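Local coordinates for protein GTP pyrophosphokinase (PDB 2BE3) that probably transfers pyrophosphate from ATP to GTP, or to GDP, making the alarmones pppGpp and ppGpp, as RelA/SpoT-family synthetases do, at residues K31-R34 against S40-E43; V89-D94 against E192-I197. One frame throughout, in Å; residues are numbered along the deposited sequence.

Interaction 1 (K31-R34 against S40-E43)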
loop_
_atom_site.group_PDB
_atom_site.type_symbol
_atom_site.label_atom_id
_atom_site.label_comp_id
_atom_site.label_asym_id
_atom_site.label_seq_id
_atom_site.Cartn_x
_atom_site.Cartn_y
_atom_site.Cartn_z
ATOM N N LYS A 31 5.357 8.523 9.697
ATOM C CA LYS A 31 4.803 7.860 10.859
ATOM C C LYS A 31 5.876 7.057 11.628
ATOM O O LYS A 31 5.842 7.021 12.860
ATOM C CB LYS A 31 3.635 6.958 10.412
ATOM C CG LYS A 31 2.911 6.160 11.499
ATOM C CD LYS A 31 1.739 6.962 12.141
ATOM C CE LYS A 31 2.172 7.676 13.463
ATOM N NZ LYS A 31 1.228 8.783 13.897
ATOM N N GLN A 32 6.819 6.438 10.909
ATOM C CA GLN A 32 7.885 5.637 11.541
ATOM C C GLN A 32 8.852 6.457 12.369
ATOM O O GLN A 32 9.154 6.100 13.504
ATOM C CB GLN A 32 8.660 4.817 10.514
ATOM C CG GLN A 32 8.001 3.475 10.257
ATOM C CD GLN A 32 8.426 2.814 8.952
ATOM O OE1 GLN A 32 9.392 3.225 8.303
ATOM N NE2 GLN A 32 7.698 1.783 8.562
ATOM N N TYR A 33 9.344 7.545 11.791
ATOM C CA TYR A 33 10.094 8.550 12.528
ATOM C C TYR A 33 9.386 8.976 13.823
ATOM O O TYR A 33 9.969 8.955 14.886
ATOM C CB TYR A 33 10.263 9.784 11.655
ATOM C CG TYR A 33 11.447 9.763 10.738
ATOM C CD1 TYR A 33 11.283 9.495 9.387
ATOM C CD2 TYR A 33 12.738 10.066 11.211
ATOM C CE1 TYR A 33 12.371 9.494 8.501
ATOM C CE2 TYR A 33 13.858 10.052 10.332
ATOM C CZ TYR A 33 13.656 9.769 8.967
ATOM O OH TYR A 33 14.721 9.774 8.064
ATOM N N ARG A 34 8.120 9.337 13.718
ATOM C CA ARG A 34 7.386 9.844 14.858
ATOM C C ARG A 34 7.167 8.773 15.941
ATOM O O ARG A 34 7.200 9.070 17.141
ATOM C CB ARG A 34 6.079 10.497 14.392
ATOM C CG ARG A 34 6.296 11.761 13.564
ATOM C CD ARG A 34 4.975 12.328 13.076
ATOM N NE ARG A 34 5.159 13.560 12.313
ATOM C CZ ARG A 34 4.191 14.187 11.643
ATOM N NH1 ARG A 34 2.953 13.692 11.636
ATOM N NH2 ARG A 34 4.456 15.317 10.962
ATOM N N SER A 40 10.069 13.977 11.824
ATOM C CA SER A 40 10.042 13.523 10.442
ATOM C C SER A 40 10.502 14.614 9.461
ATOM O O SER A 40 9.943 15.709 9.460
ATOM C CB SER A 40 8.634 13.066 10.076
ATOM O OG SER A 40 8.612 12.641 8.726
ATOM N N PRO A 41 11.508 14.311 8.616
ATOM C CA PRO A 41 11.855 15.241 7.508
ATOM C C PRO A 41 10.631 15.527 6.614
ATOM O O PRO A 41 10.377 16.698 6.248
ATOM C CB PRO A 41 12.929 14.505 6.714
ATOM C CG PRO A 41 12.992 13.098 7.281
ATOM C CD PRO A 41 12.343 13.095 8.625
ATOM N N ILE A 42 9.862 14.470 6.343
ATOM C CA ILE A 42 8.633 14.539 5.573
ATOM C C ILE A 42 7.497 15.121 6.369
ATOM O O ILE A 42 7.141 14.551 7.388
ATOM C CB ILE A 42 8.228 13.113 5.111
ATOM C CG1 ILE A 42 9.372 12.505 4.275
ATOM C CG2 ILE A 42 6.840 13.129 4.423
ATOM C CD1 ILE A 42 9.175 11.084 3.843
ATOM N N GLU A 43 6.888 16.216 5.887
ATOM C CA GLU A 43 5.706 16.766 6.508
ATOM C C GLU A 43 4.409 16.369 5.848
ATOM O O GLU A 43 3.424 16.111 6.523
ATOM C CB GLU A 43 5.744 18.301 6.485
ATOM C CG GLU A 43 7.017 18.921 7.014
ATOM C CD GLU A 43 6.810 20.357 7.465
ATOM O OE1 GLU A 43 5.643 20.778 7.684
ATOM O OE2 GLU A 43 7.824 21.065 7.614
HETATM O O HOH W 1 2.810 16.698 9.143
HETATM O O HOH W 2 7.282 16.474 10.805
HETATM O O HOH W 3 7.680 15.002 12.983
#

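Interaction 2 (V89-D94 against E192-I197)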
loop_
_atom_site.group_PDB
_atom_site.type_symbol
_atom_site.label_atom_id
_atom_site.label_comp_id
_atom_site.label_asym_id
_atom_site.label_seq_id
_atom_site.Cartn_x
_atom_site.Cartn_y
_atom_site.Cartn_z
ATOM N N VAL A 89 16.127 17.130 1.715
ATOM C CA VAL A 89 15.918 16.421 0.458
ATOM C C VAL A 89 16.829 15.196 0.367
ATOM O O VAL A 89 16.339 14.080 0.166
ATOM C CB VAL A 89 16.043 17.377 -0.773
ATOM C CG1 VAL A 89 15.943 16.597 -2.055
ATOM C CG2 VAL A 89 14.928 18.497 -0.643
ATOM N N LYS A 90 18.130 15.381 0.563
ATOM C CA LYS A 90 19.040 14.246 0.471
ATOM C C LYS A 90 18.706 13.141 1.481
ATOM O O LYS A 90 18.983 11.972 1.250
ATOM C CB LYS A 90 20.515 14.701 0.597
ATOM C CG LYS A 90 20.937 15.210 1.999
ATOM C CD LYS A 90 22.323 15.777 1.930
ATOM C CE LYS A 90 22.775 16.257 3.268
ATOM N NZ LYS A 90 21.993 17.474 3.699
ATOM N N GLU A 91 18.109 13.508 2.602
ATOM C CA GLU A 91 17.817 12.540 3.673
ATOM C C GLU A 91 16.684 11.601 3.239
ATOM O O GLU A 91 16.749 10.385 3.470
ATOM C CB GLU A 91 17.505 13.270 5.001
ATOM C CG GLU A 91 18.730 14.010 5.601
ATOM C CD GLU A 91 18.527 14.482 7.072
ATOM O OE1 GLU A 91 17.529 14.055 7.706
ATOM O OE2 GLU A 91 19.383 15.242 7.587
ATOM N N VAL A 92 15.673 12.186 2.590
ATOM C CA VAL A 92 14.572 11.448 1.955
ATOM C C VAL A 92 14.993 10.579 0.777
ATOM O O VAL A 92 14.556 9.408 0.638
ATOM C CB VAL A 92 13.442 12.411 1.526
ATOM C CG1 VAL A 92 12.408 11.681 0.632
ATOM C CG2 VAL A 92 12.771 12.996 2.796
ATOM N N VAL A 93 15.855 11.142 -0.074
ATOM C CA VAL A 93 16.463 10.389 -1.139
ATOM C C VAL A 93 17.230 9.167 -0.603
ATOM O O VAL A 93 17.122 8.083 -1.178
ATOM C CB VAL A 93 17.298 11.323 -2.063
ATOM C CG1 VAL A 93 18.041 10.537 -3.132
ATOM C CG2 VAL A 93 16.364 12.386 -2.694
ATOM N N ASP A 94 17.976 9.319 0.491
ATOM C CA ASP A 94 18.626 8.173 1.153
ATOM C C ASP A 94 17.648 7.069 1.555
ATOM O O ASP A 94 17.906 5.892 1.353
ATOM C CB ASP A 94 19.393 8.618 2.422
ATOM C CG ASP A 94 20.649 9.406 2.110
ATOM O OD1 ASP A 94 21.066 9.441 0.953
ATOM O OD2 ASP A 94 21.220 10.023 3.025
ATOM N N GLU A 192 20.391 28.405 7.341
ATOM C CA GLU A 192 21.488 28.940 8.123
ATOM C C GLU A 192 21.416 28.500 9.587
ATOM O O GLU A 192 22.441 28.366 10.236
ATOM C CB GLU A 192 21.431 30.464 8.053
ATOM C CG GLU A 192 22.726 31.161 7.786
ATOM C CD GLU A 192 23.255 30.888 6.398
ATOM O OE1 GLU A 192 22.925 31.665 5.462
ATOM O OE2 GLU A 192 23.992 29.890 6.251
ATOM N N ILE A 193 20.204 28.299 10.110
ATOM C CA ILE A 193 20.019 27.830 11.495
ATOM C C ILE A 193 19.308 26.463 11.564
ATOM O O ILE A 193 18.610 26.158 12.534
ATOM C CB ILE A 193 19.298 28.873 12.374
ATOM C CG1 ILE A 193 17.870 29.128 11.884
ATOM C CG2 ILE A 193 20.120 30.186 12.452
ATOM C CD1 ILE A 193 17.081 29.878 12.869
ATOM N N ARG A 194 19.511 25.644 10.538
ATOM C CA ARG A 194 18.928 24.322 10.486
ATOM C C ARG A 194 19.409 23.468 11.652
ATOM O O ARG A 194 18.626 22.701 12.224
ATOM C CB ARG A 194 19.239 23.622 9.139
ATOM C CG ARG A 194 18.768 22.187 9.049
ATOM C CD ARG A 194 19.151 21.602 7.730
ATOM N NE ARG A 194 18.616 20.260 7.521
ATOM C CZ ARG A 194 19.364 19.154 7.428
ATOM N NH1 ARG A 194 20.678 19.240 7.560
ATOM N NH2 ARG A 194 18.782 17.954 7.239
ATOM N N ASP A 195 20.691 23.576 11.979
ATOM C CA ASP A 195 21.258 22.715 13.001
ATOM C C ASP A 195 20.604 23.033 14.328
ATOM O O ASP A 195 20.285 22.131 15.075
ATOM C CB ASP A 195 22.788 22.868 13.120
ATOM C CG ASP A 195 23.548 22.315 11.917
ATOM O OD1 ASP A 195 22.969 21.623 11.032
ATOM O OD2 ASP A 195 24.773 22.569 11.861
ATOM N N ASP A 196 20.407 24.322 14.605
ATOM C CA ASP A 196 19.758 24.772 15.829
ATOM C C ASP A 196 18.300 24.326 15.897
ATOM O O ASP A 196 17.835 23.889 16.946
ATOM C CB ASP A 196 19.829 26.304 15.956
ATOM C CG ASP A 196 21.275 26.831 16.008
ATOM O OD1 ASP A 196 21.970 26.648 17.036
ATOM O OD2 ASP A 196 21.720 27.446 15.008
ATOM N N ILE A 197 17.586 24.445 14.778
ATOM C CA ILE A 197 16.200 24.044 14.731
ATOM C C ILE A 197 16.064 22.539 14.973
ATOM O O ILE A 197 15.195 22.128 15.741
ATOM C CB ILE A 197 15.530 24.443 13.395
ATOM C CG1 ILE A 197 15.404 25.978 13.283
ATOM C CG2 ILE A 197 14.177 23.730 13.240
ATOM C CD1 ILE A 197 15.353 26.479 11.844
HETATM O O HOH W 4 21.334 16.456 6.539
#

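Interaction 1 (K31-R34 against S40-E43)
Tyr33, near the end of helix 6-35, and Ser40, in the loop that leads to strand 42-49, bring their backbones nearest together, CA to CA 5.4 Å. The phenol ring lies broadside against Pro41, whose CD sits over the middle of one face, 3.5 Å from the centroid of the Tyr33 ring and 11° off its normal, a CH-pi contact. Pro41 CG reaches farther, toward the hydroxyl end of the ring, and Tyr33 CB meets Ser40 CA and CB. The ring gets there because Tyr33 CG stands anti to the carbonyl carbon (chi1 -86°). Arg34 works through water instead. Its chain, extended from CG to NE, takes the guanidinium alongside the loop, where one water joins Arg34 NH2 to Glu43 O, a second joins Arg34 NH2 to Ser40 O, and a third accepts from both Arg34 NE and Ser40 N. Ser40 OG donates to a lone pair of Ile42 O (2.8 Å) in the plane of that carbonyl, tying the turn to the start of the strand. Ile133 of the second subunit also packs on Tyr33. The whole is a short alpha-to-beta connection: a long helix hands over to a strand outermost within this chain's mixed sheet.

Interaction 2 (V89-D94 against E192-I197)
Arg194 NH2 is gripped by two carboxylates, those of Glu91 and Asp88, so that one nitrogen serves two salt bridges. The bond to Glu91 OE2 is 2.8 Å long and bent, with an angle of 143° at the hydrogen. On the arginine's side the acceptor lies at the guanidinium edge, close to its plane; on the glutamate's side the nitrogen comes from well above the carboxylate plane. The two flat groups are turned 68° apart, and the bridge rests on one oxygen and one nitrogen. The side chains approach from opposite directions, and both are stretched out: Arg194 CG lies anti to the backbone N (chi1 175°), and the extended run to NE carries the charge across to helix 89-97.

That helix belongs to a beta-alpha-beta crossover between the parallel strands 77-83 and 102-109, which have strands 137-147 and 122-130 between them in the sheet, within the region shared by RelA and SpoT proteins. Val89, Val92 and Val93 pack on the sheet, while in the first turn of helix 194-203, just after the N-cap residue Ile193, Arg194 is met by Glu91 directly and by Lys90 through a water. Lys90 NZ donates to Asp87 O and also to this water, 3.1 Å away, which accepts from Arg194 NH1 at 3.0 Å as well. The lysine and arginine are thus joined through solvent beside the acidic groups, whose negative charge probably eases their proximity. The side chains of Arg194 and Ile197 both touch Phe85 in the loop before helix 89-97.

Overall arrangement
The two contacts follow one another along the chain, interaction 1 closing before interaction 2 opens, and their centres stand about 13 Å apart on the same side of the chain's centre. Helix 89-97 connects them: Ile42 CG1 of interaction 1 packs on Val92 CG2 of interaction 2 at 3.7 Å, while Tyr33 touches Ile95 of the same helix. Interaction 1 is a local join between helix 6-35 and strand 42-49, whereas interaction 2 spans almost a hundred residues to helix 194-203. Together they illustrate how elements from both ends of a chain can gather round one helix that packs on the mixed sheet of a RelA/SpoT-family protein, with hydrophobic packing inside and charges outside.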